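Local coordinates for Peptide/nickel transport system substrate-binding protein (Listeria monocytogenes serotype 1/2a, PDB 5KZT) that binds peptides and probably hands them to a membrane transporter for uptake into the cell, at residues Gly62-Pro67 with Lys79-Ala84; Val322-Thr327 with Asp335-Ser340. All blocks are in the same frame, centred on the assembly; numbering follows the deposited sequence.

Overall arrangement
Two short chain closures in a solute-binding protein illustrate how a few backbone and side-chain bonds tie the ends of a loop together. Coming from the N terminus, the chain leaves strand 58-60 and runs through Gly62-Pro67 into strands 68-69 and 75-79, then returns in Lys79-Ala84, so contact 1 closes the base of that strand pair at the edge of a small antiparallel sheet. Much later, after strand 316-317, contact 2 closes a seven-residue loop by setting Val322-Thr327 against the start of helix 336-340, near helix 471-487. The two closures follow one another in series, neither nesting nor crossing. The centres of contacts 1 and 2 lie about 36 Å apart, the nearest atoms of contacts 1 and 2 about 21 Å.

Contact 1: Gly62-Pro67 with Lys79-Ala84; sequences GAAEEP and KLREDA
Ala63 and Leu80 face each other in a single backbone bridge, with Ala63 CA 4.4 Å from Leu80 CA, and the pattern is that of an antiparallel non-hydrogen-bonded pair, flanked by a bond on each side. Arg81 N donates to Gly62 O at 3.0 Å, while Ala64 N donates to Lys79 O at 2.9 Å. Lys79 O also receives a CH contact from Ala63 CA. A water donates to Glu65 O and accepts from Lys79 N, joining the two backbones just beyond the bridge. This small bridge shuts the base of the hairpin formed by strands 68-69 and 75-79, part of the four-stranded antiparallel sheet that probably belongs to the extra domain of OppA-like binding proteins. Leu80 turns from the bridge toward Leu49 and helix 94-105. On the other flank, Ala64 CB rests 3.7 Å from Leu80 O. The side chain of Arg81 leaves with CG anti to its carbonyl carbon (chi1 -69°), where CG lies 3.5 Å from Gly62 O. Its guanidinium then grips Asp83 side-on: NE meets the syn lone pair of Asp83 OD1 at 2.8 Å, and NH2 reaches OD2. NH1 donates in the guanidinium plane to a water that in turn donates to Ala63 O, and Trp215 adds a cation-pi partner. On the solvent-exposed side Glu65 and Lys79 cross obliquely, Glu65 OE2 touching the aliphatic Lys79 CD at 3.4 Å. The charged atoms, Glu65 OE2 and Lys79 NZ, stay 4.6 Å apart without touching, so their attraction is probably modest.

Contact 2: Val322-Thr327 with Asp335-Ser340; sequences VPEGFT and DYTKES
The side chains of Val322 and Tyr336 cross at about a right angle, and the branched end of Val322 meets the CD1 and CE1 atoms of the ring obliquely: Val322 CG2 is 3.6 Å from Tyr336 CE1, and CB and CG1 approach CD1. Tyr336 CG sits anti to its backbone N (chi1 -180°), and the ring continues toward helix 471-487, where its hydroxyl hydrogen-bonds to Met477 O. Thr327 instead runs beside Tyr336, the two side chains pointing the same way, with Thr327 CG2 3.7 Å from Tyr336 CB. Between their backbones Tyr336 N donates to Thr327 O at 3.0 Å. Two standard elements meet here: the type II turn from Pro323 to Phe326, and the capped N terminus of helix 336-340, with Asp335 as N-cap. Each carboxylate oxygen of Asp335 has its own task. OD1 caps the helix by accepting from Thr337 N at 2.9 Å, on its anti side and well out of the carboxylate plane; OD2 uses its syn lone pair to take Gly325 N of the turn at 2.7 Å. A water accepts from Thr327 N at 2.8 Å and also lies close to Pro323 O and Asp335 OD1, bridging turn and cap. Thr337 completes the joint. Its CG2 is packed tightly against Val322 O at 3.2 Å, while Glu324 crosses it at about a right angle, bringing Glu324 CG to 3.4 Å from Thr337 OG1. That hydroxyl also gives Asp335 OD1 a weak bond, adding to the hold on the capping oxygen.

Contact 1: Gly62-Pro67 with Lys79-Ala84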
# COMPACT_ATOMS: atom_id res chain seq x y z
N GLY A 62 7.05 -15.82 13.47
CA GLY A 62 6.76 -15.83 14.91
C GLY A 62 6.16 -17.15 15.39
O GLY A 62 6.21 -17.46 16.59
N ALA A 63 5.58 -17.91 14.47
CA ALA A 63 5.03 -19.21 14.77
C ALA A 63 6.16 -20.21 14.77
O ALA A 63 6.98 -20.20 13.84
CB ALA A 63 3.99 -19.59 13.74
N ALA A 64 6.23 -21.04 15.81
CA ALA A 64 7.31 -22.01 16.00
C ALA A 64 7.22 -23.20 15.05
O ALA A 64 8.22 -23.82 14.75
CB ALA A 64 7.36 -22.51 17.44
N GLU A 65 6.01 -23.53 14.61
CA GLU A 65 5.80 -24.64 13.68
C GLU A 65 4.50 -24.45 12.91
O GLU A 65 3.74 -23.52 13.18
CB GLU A 65 5.83 -25.99 14.44
CG GLU A 65 4.70 -26.15 15.45
CD GLU A 65 4.82 -27.40 16.32
OE1 GLU A 65 5.93 -27.74 16.76
OE2 GLU A 65 3.77 -28.05 16.58
N GLU A 66 4.26 -25.34 11.94
CA GLU A 66 3.04 -25.31 11.10
C GLU A 66 1.82 -25.49 12.01
O GLU A 66 1.82 -26.40 12.83
CB GLU A 66 3.04 -26.46 10.08
CG GLU A 66 4.20 -26.47 9.10
CD GLU A 66 4.22 -25.23 8.24
OE1 GLU A 66 3.41 -25.15 7.29
OE2 GLU A 66 5.04 -24.32 8.50
N PRO A 67 0.80 -24.62 11.89
CA PRO A 67 -0.34 -24.74 12.80
C PRO A 67 -1.14 -26.01 12.64
O PRO A 67 -1.12 -26.62 11.59
CB PRO A 67 -1.23 -23.55 12.44
CG PRO A 67 -0.68 -22.98 11.20
CD PRO A 67 0.73 -23.42 11.05
N LYS A 79 1.43 -22.54 17.74
CA LYS A 79 2.45 -22.50 18.77
C LYS A 79 3.42 -21.39 18.40
O LYS A 79 3.77 -21.25 17.24
CB LYS A 79 3.18 -23.84 18.88
CG LYS A 79 2.24 -24.95 19.34
CD LYS A 79 2.92 -26.30 19.38
CE LYS A 79 3.94 -26.37 20.50
NZ LYS A 79 3.82 -27.69 21.17
N LEU A 80 3.82 -20.60 19.39
CA LEU A 80 4.69 -19.45 19.18
C LEU A 80 6.13 -19.78 19.56
O LEU A 80 6.37 -20.62 20.41
CB LEU A 80 4.21 -18.28 20.02
CG LEU A 80 2.78 -17.82 19.75
CD1 LEU A 80 2.42 -16.68 20.69
CD2 LEU A 80 2.64 -17.40 18.29
N ARG A 81 7.08 -19.07 18.95
CA ARG A 81 8.49 -19.22 19.31
C ARG A 81 8.70 -18.86 20.78
O ARG A 81 8.28 -17.81 21.23
CB ARG A 81 9.37 -18.33 18.43
CG ARG A 81 9.46 -18.77 16.97
CD ARG A 81 10.72 -18.23 16.33
NE ARG A 81 11.88 -18.96 16.81
CZ ARG A 81 12.40 -20.05 16.23
NH1 ARG A 81 11.89 -20.55 15.10
NH2 ARG A 81 13.48 -20.62 16.77
N GLU A 82 9.37 -19.72 21.52
CA GLU A 82 9.68 -19.44 22.92
C GLU A 82 10.98 -18.69 23.11
O GLU A 82 11.32 -18.33 24.24
CB GLU A 82 9.65 -20.73 23.72
CG GLU A 82 8.26 -21.36 23.56
CD GLU A 82 7.99 -22.56 24.42
OE1 GLU A 82 6.94 -23.18 24.16
OE2 GLU A 82 8.78 -22.86 25.34
N ASP A 83 11.70 -18.43 22.01
CA ASP A 83 12.95 -17.65 22.04
C ASP A 83 12.81 -16.24 21.44
O ASP A 83 13.80 -15.52 21.33
CB ASP A 83 14.08 -18.43 21.35
CG ASP A 83 13.86 -18.61 19.86
OD1 ASP A 83 12.82 -18.18 19.32
OD2 ASP A 83 14.74 -19.20 19.20
N ALA A 84 11.59 -15.83 21.08
CA ALA A 84 11.35 -14.50 20.53
C ALA A 84 11.26 -13.46 21.66
O ALA A 84 10.58 -13.67 22.68
CB ALA A 84 10.10 -14.49 19.68
O HOH W 1 9.65 -19.78 13.28
O HOH W 2 1.94 -23.93 15.30

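Contact 2: Val322-Thr327 with Asp335-Ser340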
# COMPACT_ATOMS: atom_id res chain seq x y z
N VAL A 322 -7.46 -3.75 -11.12
CA VAL A 322 -6.64 -4.92 -10.83
C VAL A 322 -5.52 -4.97 -11.87
O VAL A 322 -5.79 -4.84 -13.05
CB VAL A 322 -7.48 -6.21 -10.82
CG1 VAL A 322 -6.59 -7.45 -10.69
CG2 VAL A 322 -8.54 -6.16 -9.72
N PRO A 323 -4.26 -5.10 -11.43
CA PRO A 323 -3.15 -5.09 -12.37
C PRO A 323 -3.05 -6.39 -13.17
O PRO A 323 -3.44 -7.44 -12.68
CB PRO A 323 -1.93 -4.88 -11.47
CG PRO A 323 -2.35 -5.40 -10.15
CD PRO A 323 -3.79 -5.05 -10.03
N GLU A 324 -2.55 -6.28 -14.41
CA GLU A 324 -2.32 -7.46 -15.25
C GLU A 324 -1.21 -8.28 -14.64
O GLU A 324 -0.29 -7.74 -14.06
CB GLU A 324 -1.88 -7.07 -16.64
CG GLU A 324 -2.89 -6.29 -17.45
CD GLU A 324 -2.39 -6.09 -18.86
OE1 GLU A 324 -2.77 -6.91 -19.74
OE2 GLU A 324 -1.58 -5.16 -19.06
N GLY A 325 -1.30 -9.60 -14.80
CA GLY A 325 -0.23 -10.51 -14.41
C GLY A 325 -0.19 -10.86 -12.93
O GLY A 325 0.79 -11.43 -12.48
N PHE A 326 -1.24 -10.53 -12.18
CA PHE A 326 -1.23 -10.64 -10.73
C PHE A 326 -2.11 -11.75 -10.14
O PHE A 326 -1.70 -12.48 -9.24
CB PHE A 326 -1.61 -9.29 -10.11
CG PHE A 326 -1.56 -9.30 -8.60
CD1 PHE A 326 -0.37 -9.55 -7.95
CD2 PHE A 326 -2.71 -9.09 -7.83
CE1 PHE A 326 -0.31 -9.58 -6.55
CE2 PHE A 326 -2.66 -9.13 -6.45
CZ PHE A 326 -1.47 -9.36 -5.81
N THR A 327 -3.34 -11.86 -10.64
CA THR A 327 -4.33 -12.78 -10.07
C THR A 327 -5.11 -13.49 -11.20
O THR A 327 -5.40 -12.90 -12.23
CB THR A 327 -5.26 -12.01 -9.12
OG1 THR A 327 -6.17 -12.90 -8.51
CG2 THR A 327 -6.03 -10.95 -9.84
N ASP A 335 -6.00 -14.72 -16.62
CA ASP A 335 -5.83 -13.45 -15.92
C ASP A 335 -7.16 -12.74 -15.70
O ASP A 335 -7.95 -12.58 -16.65
CB ASP A 335 -4.91 -12.52 -16.72
CG ASP A 335 -4.34 -11.39 -15.90
OD1 ASP A 335 -5.07 -10.76 -15.10
OD2 ASP A 335 -3.13 -11.13 -16.07
N TYR A 336 -7.39 -12.30 -14.46
CA TYR A 336 -8.55 -11.45 -14.11
C TYR A 336 -8.78 -10.35 -15.14
O TYR A 336 -9.92 -10.16 -15.59
CB TYR A 336 -8.32 -10.80 -12.74
CG TYR A 336 -9.44 -9.90 -12.27
CD1 TYR A 336 -9.51 -8.57 -12.67
CD2 TYR A 336 -10.43 -10.38 -11.39
CE1 TYR A 336 -10.53 -7.73 -12.23
CE2 TYR A 336 -11.44 -9.54 -10.94
CZ TYR A 336 -11.49 -8.23 -11.36
OH TYR A 336 -12.50 -7.38 -10.93
N THR A 337 -7.71 -9.63 -15.51
CA THR A 337 -7.84 -8.49 -16.45
C THR A 337 -8.32 -8.88 -17.85
O THR A 337 -9.04 -8.10 -18.48
CB THR A 337 -6.54 -7.67 -16.60
OG1 THR A 337 -5.47 -8.50 -17.04
CG2 THR A 337 -6.18 -7.04 -15.33
N LYS A 338 -7.93 -10.05 -18.34
CA LYS A 338 -8.43 -10.57 -19.63
C LYS A 338 -9.95 -10.87 -19.55
O LYS A 338 -10.71 -10.54 -20.47
CB LYS A 338 -7.61 -11.80 -20.05
CG LYS A 338 -8.00 -12.47 -21.36
CD LYS A 338 -7.34 -13.84 -21.54
CE LYS A 338 -7.72 -14.50 -22.86
NZ LYS A 338 -9.19 -14.74 -22.97
N GLU A 339 -10.39 -11.47 -18.45
CA GLU A 339 -11.82 -11.76 -18.22
C GLU A 339 -12.64 -10.49 -18.01
O GLU A 339 -13.77 -10.42 -18.46
CB GLU A 339 -12.02 -12.73 -17.05
CG GLU A 339 -11.31 -14.05 -17.25
CD GLU A 339 -11.55 -15.05 -16.14
OE1 GLU A 339 -11.81 -14.64 -14.99
OE2 GLU A 339 -11.46 -16.24 -16.44
N SER A 340 -12.08 -9.51 -17.32
CA SER A 340 -12.77 -8.24 -17.08
C SER A 340 -12.86 -7.38 -18.34
O SER A 340 -13.82 -6.61 -18.50
CB SER A 340 -12.05 -7.44 -16.00
OG SER A 340 -12.88 -6.41 -15.51
O HOH W 3 -4.15 -10.06 -12.61